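PDB 2FNA: conserved hypothetical protein from Sulfolobus solfataricus, which is an archaeal AAA+ family ATPase that binds ADP and magnesium and probably couples ATP hydrolysis to a task not yet identified. Local coordinates for residues L34-R39 with L182-L187; I141-A146 with F173-S178; G240-W245 with P347-I352; L246-F251 with N264-Y269. All blocks are in the same frame, centred on the assembly; numbering follows the deposited sequence. Where two conformers were deposited one is given.

Interaction 1 (L34-R39 with L182-L187); sequences LVLGLR and LLYDYL. With ADP (adenosine-5'-diphosphate), chain D.
Strand 34-37, facing the helix with Leu-34 and Leu-36, runs at 152° to helix 182-186 and comes within 11.2 Å of its axis, a separation wide enough that side chains alone bridge it. The contact is apolar, and no hydrogen bond crosses it. Leu-183 stands at its middle, its CG anti to the backbone N (chi1 -179°); its CD2 methyl is 3.7 Å from Leu-36 CD2 and also meets Leu-34 CD2, at 4.2 Å. Leu-34 forks between two neighbours. Its CD2 reaches tip to tip toward Leu-187, 3.8 Å from that residue's CD1, while its CD1 lies 3.9 Å from the CZ of Tyr-184. The tyrosine passes Leu-36 at about a right angle, and Leu-36 CD1 sits at the ring edge, 3.8 Å from the Tyr-184 OH. Four of the five participants are buried; the tyrosine is partly exposed and forms the border. Gly-37 is consistent with the start of a Walker A P-loop, and Leu-38 and Arg-39 belong to the ADP pocket. In the parallel sheet, strand 32-37 lies between strands 171-177 and 202-206; helix 180-186 covers the Leu-34 and Leu-36 side, while Val-35 packs on helix 43-54.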
# COMPACT_ATOMS: atom_id res chain seq x y z
N LEU A 34 4.10 10.64 2.55
CA LEU A 34 3.66 9.60 1.62
C LEU A 34 4.68 8.46 1.61
O LEU A 34 5.89 8.68 1.52
CB LEU A 34 3.45 10.12 0.20
CG LEU A 34 2.37 11.16 -0.03
CD1 LEU A 34 2.19 11.29 -1.52
CD2 LEU A 34 1.02 10.82 0.65
N VAL A 35 4.18 7.25 1.72
CA VAL A 35 5.01 6.06 1.58
C VAL A 35 4.54 5.36 0.31
O VAL A 35 3.40 4.88 0.24
CB VAL A 35 4.94 5.12 2.83
CG1 VAL A 35 5.85 3.90 2.62
CG2 VAL A 35 5.41 5.90 4.12
N LEU A 36 5.42 5.32 -0.67
CA LEU A 36 5.12 4.73 -1.96
C LEU A 36 5.90 3.43 -2.22
O LEU A 36 6.88 3.12 -1.56
CB LEU A 36 5.41 5.75 -3.08
CG LEU A 36 4.83 7.16 -2.89
CD1 LEU A 36 5.31 8.11 -3.96
CD2 LEU A 36 3.32 7.12 -2.89
N GLY A 37 5.45 2.69 -3.23
CA GLY A 37 6.06 1.43 -3.59
C GLY A 37 5.00 0.43 -4.03
O GLY A 37 3.88 0.49 -3.57
N LEU A 38 5.37 -0.46 -4.96
CA LEU A 38 4.47 -1.53 -5.36
C LEU A 38 4.13 -2.39 -4.17
O LEU A 38 4.84 -2.40 -3.15
CB LEU A 38 5.14 -2.41 -6.42
CG LEU A 38 5.46 -1.71 -7.74
CD1 LEU A 38 6.52 -2.54 -8.58
CD2 LEU A 38 4.23 -1.48 -8.56
N ARG A 39 3.04 -3.13 -4.30
CA ARG A 39 2.76 -4.14 -3.33
C ARG A 39 3.99 -4.96 -3.00
O ARG A 39 4.81 -5.28 -3.87
CB ARG A 39 1.66 -5.07 -3.79
CG ARG A 39 0.31 -4.57 -3.53
CD ARG A 39 -0.72 -5.62 -3.88
NE ARG A 39 -1.80 -4.98 -4.59
CZ ARG A 39 -2.71 -4.20 -4.05
NH1 ARG A 39 -2.70 -3.95 -2.74
NH2 ARG A 39 -3.64 -3.65 -4.83
N LEU A 182 -3.32 6.30 -8.21
CA LEU A 182 -4.62 6.38 -7.55
C LEU A 182 -4.51 7.16 -6.25
O LEU A 182 -5.41 7.91 -5.92
CB LEU A 182 -5.25 4.99 -7.32
CG LEU A 182 -6.72 5.01 -6.87
CD1 LEU A 182 -7.62 5.54 -7.99
CD2 LEU A 182 -7.21 3.63 -6.40
N LEU A 183 -3.39 7.00 -5.54
CA LEU A 183 -3.11 7.79 -4.31
C LEU A 183 -3.02 9.29 -4.58
O LEU A 183 -3.65 10.10 -3.90
CB LEU A 183 -1.83 7.32 -3.65
CG LEU A 183 -1.45 8.08 -2.33
CD1 LEU A 183 -2.60 8.04 -1.32
CD2 LEU A 183 -0.18 7.55 -1.69
N TYR A 184 -2.26 9.67 -5.61
CA TYR A 184 -2.22 11.08 -6.02
C TYR A 184 -3.59 11.63 -6.46
O TYR A 184 -3.95 12.76 -6.11
CB TYR A 184 -1.12 11.30 -7.08
CG TYR A 184 0.28 11.36 -6.48
CD1 TYR A 184 1.01 10.21 -6.20
CD2 TYR A 184 0.88 12.59 -6.20
CE1 TYR A 184 2.30 10.28 -5.64
CE2 TYR A 184 2.14 12.66 -5.65
CZ TYR A 184 2.85 11.51 -5.37
OH TYR A 184 4.12 11.62 -4.86
N ASP A 185 -4.35 10.84 -7.23
CA ASP A 185 -5.69 11.19 -7.64
C ASP A 185 -6.59 11.38 -6.42
O ASP A 185 -7.37 12.32 -6.35
CB ASP A 185 -6.31 10.09 -8.50
CG ASP A 185 -5.70 10.03 -9.86
OD1 ASP A 185 -4.81 10.85 -10.12
OD2 ASP A 185 -6.09 9.16 -10.66
N TYR A 186 -6.46 10.49 -5.45
CA TYR A 186 -7.25 10.61 -4.20
C TYR A 186 -7.06 11.97 -3.48
O TYR A 186 -8.02 12.57 -3.00
CB TYR A 186 -6.94 9.46 -3.24
CG TYR A 186 -7.60 9.73 -1.90
CD1 TYR A 186 -8.98 9.70 -1.77
CD2 TYR A 186 -6.86 10.14 -0.83
CE1 TYR A 186 -9.60 10.01 -0.57
CE2 TYR A 186 -7.46 10.44 0.36
CZ TYR A 186 -8.84 10.40 0.48
OH TYR A 186 -9.42 10.69 1.71
N LEU A 187 -5.82 12.42 -3.44
CA LEU A 187 -5.41 13.64 -2.75
C LEU A 187 -5.59 14.88 -3.66
O LEU A 187 -5.38 16.02 -3.21
CB LEU A 187 -3.94 13.49 -2.30
CG LEU A 187 -3.59 12.40 -1.26
CD1 LEU A 187 -2.09 12.16 -1.14
CD2 LEU A 187 -4.15 12.71 0.11
PB ADP D . 3.79 -3.63 1.46
O1B ADP D . 4.65 -2.69 0.69
O2B ADP D . 2.93 -4.50 0.54
O3B ADP D . 3.06 -3.07 2.64
PA ADP D . 4.98 -5.40 3.51
O1A ADP D . 5.52 -4.52 4.59
O2A ADP D . 3.66 -5.95 3.86
O3A ADP D . 4.90 -4.73 2.03
O5' ADP D . 6.11 -6.47 3.19
C5' ADP D . 5.88 -7.60 2.33
C4' ADP D . 6.64 -8.81 2.87
O4' ADP D . 8.03 -8.70 2.63
C3' ADP D . 6.52 -9.02 4.34
O3' ADP D . 6.68 -10.44 4.58
C2' ADP D . 7.72 -8.32 4.92
O2' ADP D . 8.14 -8.86 6.16
C1' ADP D . 8.74 -8.60 3.85
N9 ADP D . 9.74 -7.56 3.63
C8 ADP D . 9.65 -6.54 2.75
N7 ADP D . 10.77 -5.82 2.76
C5 ADP D . 11.59 -6.37 3.68
C6 ADP D . 12.95 -6.11 4.20
N6 ADP D . 13.67 -5.06 3.75
N1 ADP D . 13.47 -6.95 5.14
C2 ADP D . 12.78 -8.02 5.60
N3 ADP D . 11.54 -8.32 5.17
C4 ADP D . 10.93 -7.54 4.23

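Interaction 2 (I141-A146 with F173-S178); sequences IVLDEA and FIMSGS
Side by side on one face of the sheet lie Leu-143 and Met-175, a selenomethionine, with Leu-143 CD1 3.8 Å from the CE of Met-175. On the same face Ile-141 runs alongside Phe-173, and Ile-141 CB is 3.7 Å from Phe-173 CD1. Beyond the strand end, Ala-146 CB packs on Met-175 CB. Val-142 and Ile-174 occupy the other face, against Ile-47 of helix 43-54. The strands are parallel, their axes 4.7 Å apart and 6° from alignment, and are joined by bonds from Ile-174 N to Ile-141 O, Leu-143 N to Ile-174 O and Ser-176 N to Leu-143 O. With helix 158-167 they form a beta-alpha-beta unit of the P-loop NTPase core; Asp-144, the last residue of the first strand, and Glu-145 after it are placed as in a Walker B motif, with the Asp-144 side chain about 4 Å from magnesium. At this polar end Ser-176 OG donates to Asp-144 OD1 (2.5 Å) and accepts from Glu-145 N (2.9 Å). Asp-144 OD2 bonds to Ser-44 and Tyr-60, and Ser-178 OG to Lys-43. Bent at chi2 (-67°), Glu-145 turns its carboxylate to Ser-178: OE1 takes the Ser-178 N-H at 3.0 Å and OE2 the Ser-178 OG at 2.6 Å, both on the syn side. An alanine at Glu-145 would probably leave the Ser-178 N-H without its acceptor and its hydroxyl freer to turn.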
# COMPACT_ATOMS: atom_id res chain seq x y z
N ILE A 141 -1.14 9.68 12.47
CA ILE A 141 -2.33 9.11 11.88
C ILE A 141 -1.88 8.37 10.64
O ILE A 141 -1.39 8.98 9.68
CB ILE A 141 -3.36 10.15 11.47
CG1 ILE A 141 -3.64 11.16 12.59
CG2 ILE A 141 -4.64 9.44 11.03
CD1 ILE A 141 -4.56 10.69 13.66
N VAL A 142 -2.02 7.05 10.69
CA VAL A 142 -1.60 6.19 9.61
C VAL A 142 -2.80 5.78 8.82
O VAL A 142 -3.77 5.21 9.37
CB VAL A 142 -0.87 4.92 10.13
CG1 VAL A 142 -0.43 4.05 9.01
CG2 VAL A 142 0.31 5.31 11.00
N LEU A 143 -2.72 6.04 7.52
CA LEU A 143 -3.69 5.59 6.55
C LEU A 143 -2.94 4.68 5.63
O LEU A 143 -2.36 5.12 4.65
CB LEU A 143 -4.26 6.78 5.79
CG LEU A 143 -4.90 7.89 6.64
CD1 LEU A 143 -5.41 8.98 5.76
CD2 LEU A 143 -6.01 7.36 7.49
N ASP A 144 -2.93 3.40 5.98
CA ASP A 144 -2.15 2.42 5.25
C ASP A 144 -3.02 1.89 4.10
O ASP A 144 -4.02 1.21 4.32
CB ASP A 144 -1.68 1.33 6.19
CG ASP A 144 -0.58 0.42 5.60
OD1 ASP A 144 -0.14 0.63 4.45
OD2 ASP A 144 -0.18 -0.54 6.32
N GLU A 145 -2.59 2.23 2.90
CA GLU A 145 -3.35 2.08 1.64
C GLU A 145 -4.48 3.12 1.53
O GLU A 145 -5.63 2.78 1.30
CB GLU A 145 -3.85 0.64 1.42
CG GLU A 145 -2.70 -0.41 1.31
CD GLU A 145 -1.84 -0.28 0.08
OE1 GLU A 145 -2.28 0.29 -0.95
OE2 GLU A 145 -0.68 -0.76 0.12
N ALA A 146 -4.10 4.38 1.68
CA ALA A 146 -5.03 5.49 1.75
C ALA A 146 -5.88 5.66 0.49
O ALA A 146 -7.00 6.15 0.60
CB ALA A 146 -4.27 6.80 2.05
N PHE A 173 0.51 12.88 9.54
CA PHE A 173 -0.06 11.78 8.79
C PHE A 173 1.00 10.98 8.09
O PHE A 173 1.98 11.54 7.52
CB PHE A 173 -1.00 12.29 7.70
CG PHE A 173 -2.24 12.93 8.21
CD1 PHE A 173 -3.39 12.17 8.43
CD2 PHE A 173 -2.29 14.29 8.45
CE1 PHE A 173 -4.54 12.75 8.92
CE2 PHE A 173 -3.44 14.88 8.92
CZ PHE A 173 -4.57 14.11 9.16
N ILE A 174 0.78 9.67 8.05
CA ILE A 174 1.55 8.82 7.18
C ILE A 174 0.56 8.09 6.28
O ILE A 174 -0.31 7.36 6.76
CB ILE A 174 2.44 7.80 7.97
CG1 ILE A 174 3.47 8.54 8.82
CG2 ILE A 174 3.16 6.84 7.02
CD1 ILE A 174 4.16 7.63 9.82
N MSE A 175 0.69 8.31 4.98
CA MSE A 175 -0.23 7.71 4.01
C MSE A 175 0.55 6.89 3.02
O MSE A 175 1.42 7.42 2.30
CB MSE A 175 -1.01 8.80 3.24
CG MSE A 175 -1.63 9.83 4.16
SE MSE A 175 -2.85 11.11 3.33
CE MSE A 175 -3.23 12.03 4.92
N SER A 176 0.21 5.62 2.92
CA SER A 176 0.91 4.73 2.01
C SER A 176 0.01 4.36 0.85
O SER A 176 -1.22 4.41 0.97
CB SER A 176 1.35 3.46 2.73
OG SER A 176 0.24 2.64 3.01
N GLY A 177 0.60 4.01 -0.28
CA GLY A 177 -0.19 3.45 -1.36
C GLY A 177 0.56 2.59 -2.31
O GLY A 177 1.60 3.00 -2.85
N SER A 178 0.02 1.41 -2.58
CA SER A 178 0.61 0.49 -3.54
C SER A 178 0.27 0.87 -4.97
O SER A 178 0.87 0.33 -5.88
CB SER A 178 0.14 -0.94 -3.27
OG SER A 178 0.69 -1.41 -2.04

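Interaction 3 (G240-W245 with P347-I352); sequences GGIPGW and PSEPLI. With ADP (adenosine-5'-diphosphate), chain D.
One direct hydrogen bond crosses this contact, from Trp-245 to Glu-349: indole NE1 donates to OE2 at 2.9 Å, nearly straight at 175°. The acceptor lies in the indole plane, but the donor stands well above the plane of the carboxylate. The other oxygen, OE1, caps the helix that starts at Pro-350 by accepting from Leu-351 N at 3.0 Å, so Glu-349 is both N-cap and cross-link. A water adds an indirect tie, donating to Glu-349 OE1 (2.7 Å) and accepting from Ile-242 N. Three N-H or O-H groups thus grip the buried carboxylate and should limit its rotation.

The remaining contacts are packing. Leu-351 CD1 rests over one face of the Trp-245 indole, 3.7 Å from the centroid of the five-membered ring, a CH-pi contact. Ile-242 crosses Glu-349 at about a right angle, Ile-242 CG1 lying 3.7 Å from Glu-349 CB. Gly-240 CA approaches Pro-350 CG at 4.3 Å, and a side chain there would clash with that ring.

Segment 347-352 leads from strand 345-347 into the last helix, 350-355, which is thereby tied to the start of helix 243-256, beside Pro-243 and Gly-244 of the ADP pocket. Helix 259-282 touches both Trp-245 and Leu-351 through Ala-270.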
# COMPACT_ATOMS: atom_id res chain seq x y z
N GLY A 240 12.72 -12.67 -8.97
CA GLY A 240 12.84 -11.23 -9.18
C GLY A 240 13.09 -10.50 -7.87
O GLY A 240 13.46 -11.12 -6.86
N GLY A 241 12.91 -9.18 -7.90
CA GLY A 241 13.34 -8.31 -6.81
C GLY A 241 12.30 -7.91 -5.78
O GLY A 241 12.62 -7.23 -4.80
N ILE A 242 11.04 -8.29 -5.95
CA ILE A 242 10.02 -7.89 -4.97
C ILE A 242 10.33 -8.49 -3.60
O ILE A 242 10.42 -9.71 -3.47
CB ILE A 242 8.60 -8.24 -5.45
CG1 ILE A 242 8.23 -7.34 -6.65
CG2 ILE A 242 7.56 -8.17 -4.32
CD1 ILE A 242 8.06 -5.86 -6.33
N PRO A 243 10.55 -7.63 -2.57
CA PRO A 243 10.96 -8.19 -1.28
C PRO A 243 10.05 -9.26 -0.71
O PRO A 243 10.55 -10.24 -0.13
CB PRO A 243 11.01 -6.95 -0.36
CG PRO A 243 11.34 -5.83 -1.27
CD PRO A 243 10.56 -6.16 -2.56
N GLY A 244 8.75 -9.06 -0.82
CA GLY A 244 7.76 -10.00 -0.30
C GLY A 244 7.90 -11.39 -0.88
O GLY A 244 7.72 -12.38 -0.16
N TRP A 245 8.22 -11.49 -2.17
CA TRP A 245 8.35 -12.82 -2.78
C TRP A 245 9.68 -13.49 -2.35
O TRP A 245 9.74 -14.71 -2.13
CB TRP A 245 8.32 -12.76 -4.29
CG TRP A 245 7.12 -12.17 -4.94
CD1 TRP A 245 7.14 -11.38 -6.01
CD2 TRP A 245 5.72 -12.38 -4.62
NE1 TRP A 245 5.88 -11.06 -6.39
CE2 TRP A 245 4.98 -11.65 -5.55
CE3 TRP A 245 5.04 -13.10 -3.64
CZ2 TRP A 245 3.59 -11.61 -5.55
CZ3 TRP A 245 3.64 -13.06 -3.63
CH2 TRP A 245 2.94 -12.33 -4.57
N PRO A 347 4.54 -5.32 -17.39
CA PRO A 347 4.04 -5.61 -16.05
C PRO A 347 4.98 -5.00 -15.06
O PRO A 347 6.17 -4.92 -15.33
CB PRO A 347 4.07 -7.14 -16.00
CG PRO A 347 3.85 -7.54 -17.43
CD PRO A 347 4.72 -6.57 -18.16
N SER A 348 4.46 -4.52 -13.94
CA SER A 348 5.25 -3.73 -13.03
C SER A 348 6.29 -4.54 -12.23
O SER A 348 7.17 -3.97 -11.60
CB SER A 348 4.29 -2.98 -12.12
OG SER A 348 3.46 -3.90 -11.44
N GLU A 349 6.19 -5.87 -12.23
CA GLU A 349 7.24 -6.75 -11.71
C GLU A 349 7.13 -8.16 -12.36
O GLU A 349 6.10 -8.52 -12.90
CB GLU A 349 7.20 -6.80 -10.17
CG GLU A 349 5.97 -7.44 -9.56
CD GLU A 349 6.14 -8.92 -9.18
OE1 GLU A 349 7.26 -9.51 -9.34
OE2 GLU A 349 5.14 -9.49 -8.72
N PRO A 350 8.22 -8.94 -12.35
CA PRO A 350 8.33 -10.18 -13.10
C PRO A 350 7.27 -11.22 -12.83
O PRO A 350 6.87 -11.94 -13.73
CB PRO A 350 9.67 -10.73 -12.63
CG PRO A 350 10.42 -9.54 -12.24
CD PRO A 350 9.48 -8.63 -11.65
N LEU A 351 6.81 -11.34 -11.61
CA LEU A 351 5.81 -12.37 -11.36
C LEU A 351 4.40 -12.00 -11.83
O LEU A 351 3.54 -12.88 -12.00
CB LEU A 351 5.86 -12.78 -9.90
CG LEU A 351 7.17 -13.36 -9.41
CD1 LEU A 351 6.95 -14.19 -8.16
CD2 LEU A 351 7.91 -14.18 -10.51
N ILE A 352 4.15 -10.72 -12.08
CA ILE A 352 2.92 -10.34 -12.78
C ILE A 352 2.99 -10.78 -14.26
O ILE A 352 1.99 -11.23 -14.82
CB ILE A 352 2.66 -8.84 -12.71
CG1 ILE A 352 2.47 -8.42 -11.27
CG2 ILE A 352 1.42 -8.49 -13.51
CD1 ILE A 352 2.24 -6.97 -11.10
PB ADP D . 3.79 -3.63 1.46
O1B ADP D . 4.65 -2.69 0.69
O2B ADP D . 2.93 -4.50 0.54
O3B ADP D . 3.06 -3.07 2.64
PA ADP D . 4.98 -5.40 3.51
O1A ADP D . 5.52 -4.52 4.59
O2A ADP D . 3.66 -5.95 3.86
O3A ADP D . 4.90 -4.73 2.03
O5' ADP D . 6.11 -6.47 3.19
C5' ADP D . 5.88 -7.60 2.33
C4' ADP D . 6.64 -8.81 2.87
O4' ADP D . 8.03 -8.70 2.63
C3' ADP D . 6.52 -9.02 4.34
O3' ADP D . 6.68 -10.44 4.58
C2' ADP D . 7.72 -8.32 4.92
O2' ADP D . 8.14 -8.86 6.16
C1' ADP D . 8.74 -8.60 3.85
N9 ADP D . 9.74 -7.56 3.63
C8 ADP D . 9.65 -6.54 2.75
N7 ADP D . 10.77 -5.82 2.76
C5 ADP D . 11.59 -6.37 3.68
C6 ADP D . 12.95 -6.11 4.20
N6 ADP D . 13.67 -5.06 3.75
N1 ADP D . 13.47 -6.95 5.14
C2 ADP D . 12.78 -8.02 5.60
N3 ADP D . 11.54 -8.32 5.17
C4 ADP D . 10.93 -7.54 4.23
O HOH W 1 9.72 -9.99 -8.23

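Interaction 4 (L246-F251 with N264-Y269); sequences LTYFGF and NQTLEY. With ADP (adenosine-5'-diphosphate), chain D; EDO (1,2-ethanediol), chain G.
With CG anti to its own backbone N, each of Tyr-248 and Tyr-269 directs that atom toward the other helix. The rings form an offset stack, with centroids 4.2 Å apart and planes inclined by 15°. Tyr-269 CD2 lies over the centre of the Tyr-248 ring, whereas Tyr-248 CE1 is displaced toward the rim of its partner; the closest pair is Tyr-248 CD1 with Tyr-269 CE2, at 3.6 Å. Thr-266 OG1 approaches the edge of the Tyr-248 ring, 3.7 Å from CD2, and is 3.3 Å from Phe-249 CA. That hydroxyl bonds to Ala-262 O in its own helix; no hydrogen bond crosses this contact. Gln-265 borders the far end, its NE2 3.6 Å from the Tyr-248 OH. An alanine at Tyr-248 would probably open a gap over the face of Tyr-269 and leave that ring freer to turn. The segment axes approach to 9.2 Å, and the backbones come nearest at Phe-249 and Thr-266. Two consecutive helices running in roughly opposite directions, at 140°, make a helical hairpin, here in the helical part that follows the parallel-sheet core; Thr-247, on the first helix, belongs to the ADP pocket.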
# COMPACT_ATOMS: atom_id res chain seq x y z
N LEU A 246 10.73 -12.69 -2.24
CA LEU A 246 12.04 -13.19 -1.80
C LEU A 246 11.98 -13.68 -0.36
O LEU A 246 12.63 -14.67 0.01
CB LEU A 246 13.08 -12.08 -1.94
CG LEU A 246 13.47 -11.79 -3.40
CD1 LEU A 246 14.34 -10.61 -3.47
CD2 LEU A 246 14.18 -12.98 -4.03
N THR A 247 11.22 -12.95 0.46
CA THR A 247 10.95 -13.32 1.86
C THR A 247 10.26 -14.68 1.99
O THR A 247 10.67 -15.49 2.80
CB THR A 247 10.07 -12.25 2.54
OG1 THR A 247 10.72 -10.98 2.47
CG2 THR A 247 9.79 -12.55 4.04
N TYR A 248 9.17 -14.88 1.24
CA TYR A 248 8.45 -16.14 1.21
C TYR A 248 9.37 -17.28 0.77
O TYR A 248 9.45 -18.26 1.44
CB TYR A 248 7.27 -16.03 0.24
CG TYR A 248 6.28 -17.18 0.33
CD1 TYR A 248 5.25 -17.14 1.26
CD2 TYR A 248 6.37 -18.28 -0.52
CE1 TYR A 248 4.33 -18.19 1.35
CE2 TYR A 248 5.45 -19.32 -0.43
CZ TYR A 248 4.43 -19.27 0.51
OH TYR A 248 3.49 -20.33 0.64
N PHE A 249 10.10 -17.10 -0.34
CA PHE A 249 11.10 -18.07 -0.78
C PHE A 249 12.06 -18.43 0.33
O PHE A 249 12.34 -19.58 0.56
CB PHE A 249 11.94 -17.55 -1.96
CG PHE A 249 13.15 -18.40 -2.21
CD1 PHE A 249 13.04 -19.59 -2.93
CD2 PHE A 249 14.39 -18.05 -1.70
CE1 PHE A 249 14.12 -20.40 -3.12
CE2 PHE A 249 15.48 -18.88 -1.90
CZ PHE A 249 15.33 -20.06 -2.61
N GLY A 250 12.60 -17.41 1.01
CA GLY A 250 13.56 -17.66 2.07
C GLY A 250 12.93 -18.48 3.16
O GLY A 250 13.53 -19.40 3.67
N PHE A 251 11.68 -18.17 3.49
CA PHE A 251 10.99 -18.91 4.52
C PHE A 251 10.82 -20.37 4.10
O PHE A 251 11.14 -21.28 4.87
CB PHE A 251 9.63 -18.27 4.86
CG PHE A 251 8.90 -18.99 5.98
CD1 PHE A 251 8.26 -20.18 5.73
CD2 PHE A 251 8.92 -18.50 7.27
CE1 PHE A 251 7.64 -20.91 6.76
CE2 PHE A 251 8.30 -19.19 8.29
CZ PHE A 251 7.65 -20.40 8.03
N ASN A 264 9.25 -23.25 -6.78
CA ASN A 264 7.97 -23.56 -7.37
C ASN A 264 6.84 -23.18 -6.42
O ASN A 264 5.83 -22.64 -6.85
CB ASN A 264 7.88 -25.05 -7.75
CG ASN A 264 8.71 -25.39 -8.99
OD1 ASN A 264 8.83 -24.58 -9.92
ND2 ASN A 264 9.29 -26.58 -9.01
N GLN A 265 7.02 -23.44 -5.13
CA GLN A 265 6.00 -23.05 -4.17
C GLN A 265 5.81 -21.52 -4.12
O GLN A 265 4.67 -21.02 -3.99
CB GLN A 265 6.34 -23.59 -2.78
CG GLN A 265 5.32 -23.20 -1.73
CD GLN A 265 5.27 -24.17 -0.56
OE1 GLN A 265 5.76 -25.29 -0.66
NE2 GLN A 265 4.67 -23.73 0.54
N THR A 266 6.90 -20.78 -4.25
CA THR A 266 6.84 -19.30 -4.25
C THR A 266 6.12 -18.79 -5.48
O THR A 266 5.21 -17.95 -5.40
CB THR A 266 8.23 -18.66 -4.21
OG1 THR A 266 8.92 -19.07 -3.03
CG2 THR A 266 8.11 -17.14 -4.20
N LEU A 267 6.54 -19.30 -6.63
CA LEU A 267 5.84 -19.02 -7.89
C LEU A 267 4.36 -19.33 -7.84
O LEU A 267 3.55 -18.51 -8.26
CB LEU A 267 6.50 -19.77 -9.02
CG LEU A 267 7.94 -19.31 -9.30
CD1 LEU A 267 8.48 -20.09 -10.50
CD2 LEU A 267 8.03 -17.83 -9.56
N GLU A 268 3.97 -20.49 -7.30
CA GLU A 268 2.54 -20.84 -7.29
C GLU A 268 1.75 -19.96 -6.32
O GLU A 268 0.62 -19.56 -6.63
CB GLU A 268 2.31 -22.33 -7.00
CG GLU A 268 3.02 -23.30 -7.95
CD GLU A 268 2.75 -23.04 -9.46
OE1 GLU A 268 1.58 -22.77 -9.83
OE2 GLU A 268 3.72 -23.14 -10.26
N TYR A 269 2.34 -19.64 -5.17
CA TYR A 269 1.75 -18.73 -4.20
C TYR A 269 1.61 -17.32 -4.79
O TYR A 269 0.55 -16.69 -4.66
CB TYR A 269 2.55 -18.70 -2.87
CG TYR A 269 2.22 -17.52 -1.96
CD1 TYR A 269 0.99 -17.43 -1.31
CD2 TYR A 269 3.16 -16.51 -1.73
CE1 TYR A 269 0.69 -16.34 -0.49
CE2 TYR A 269 2.88 -15.45 -0.90
CZ TYR A 269 1.64 -15.36 -0.28
OH TYR A 269 1.36 -14.28 0.54
PB ADP D . 3.79 -3.63 1.46
O1B ADP D . 4.65 -2.69 0.69
O2B ADP D . 2.93 -4.50 0.54
O3B ADP D . 3.06 -3.07 2.64
PA ADP D . 4.98 -5.40 3.51
O1A ADP D . 5.52 -4.52 4.59
O2A ADP D . 3.66 -5.95 3.86
O3A ADP D . 4.90 -4.73 2.03
O5' ADP D . 6.11 -6.47 3.19
C5' ADP D . 5.88 -7.60 2.33
C4' ADP D . 6.64 -8.81 2.87
O4' ADP D . 8.03 -8.70 2.63
C3' ADP D . 6.52 -9.02 4.34
O3' ADP D . 6.68 -10.44 4.58
C2' ADP D . 7.72 -8.32 4.92
O2' ADP D . 8.14 -8.86 6.16
C1' ADP D . 8.74 -8.60 3.85
N9 ADP D . 9.74 -7.56 3.63
C8 ADP D . 9.65 -6.54 2.75
N7 ADP D . 10.77 -5.82 2.76
C5 ADP D . 11.59 -6.37 3.68
C6 ADP D . 12.95 -6.11 4.20
N6 ADP D . 13.67 -5.06 3.75
N1 ADP D . 13.47 -6.95 5.14
C2 ADP D . 12.78 -8.02 5.60
N3 ADP D . 11.54 -8.32 5.17
C4 ADP D . 10.93 -7.54 4.23
C1 EDO G . 4.42 -11.38 0.77
O1 EDO G . 3.05 -11.28 0.35
C2 EDO G . 4.71 -12.79 1.32
O2 EDO G . 5.36 -12.69 2.60

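Overall arrangement
Interactions 1 and 2 share the parallel sheet: their centres are 8 Å apart, and strand 32-37 is bonded to strand 171-177 through Val-35 N to Met-175 O (2.8 Å) and Val-35 O to Gly-177 N (3.0 Å). Interactions 3 and 4, centred 11 Å apart, share helix 243-256, and Trp-245 CZ3 packs 3.7 Å from Tyr-269 CE2. Sheet and helices meet where Leu-38 CD1 lies 3.4 Å from Ser-348 O, although the centres of interactions 1 and 3 are 18 Å apart. ADP lies between the two groups: 34-39 approaches its phosphates, 240-245 its ribose and base, and 246-251 its ribose, while interaction 2 brings Asp-144 to about 4 Å from magnesium.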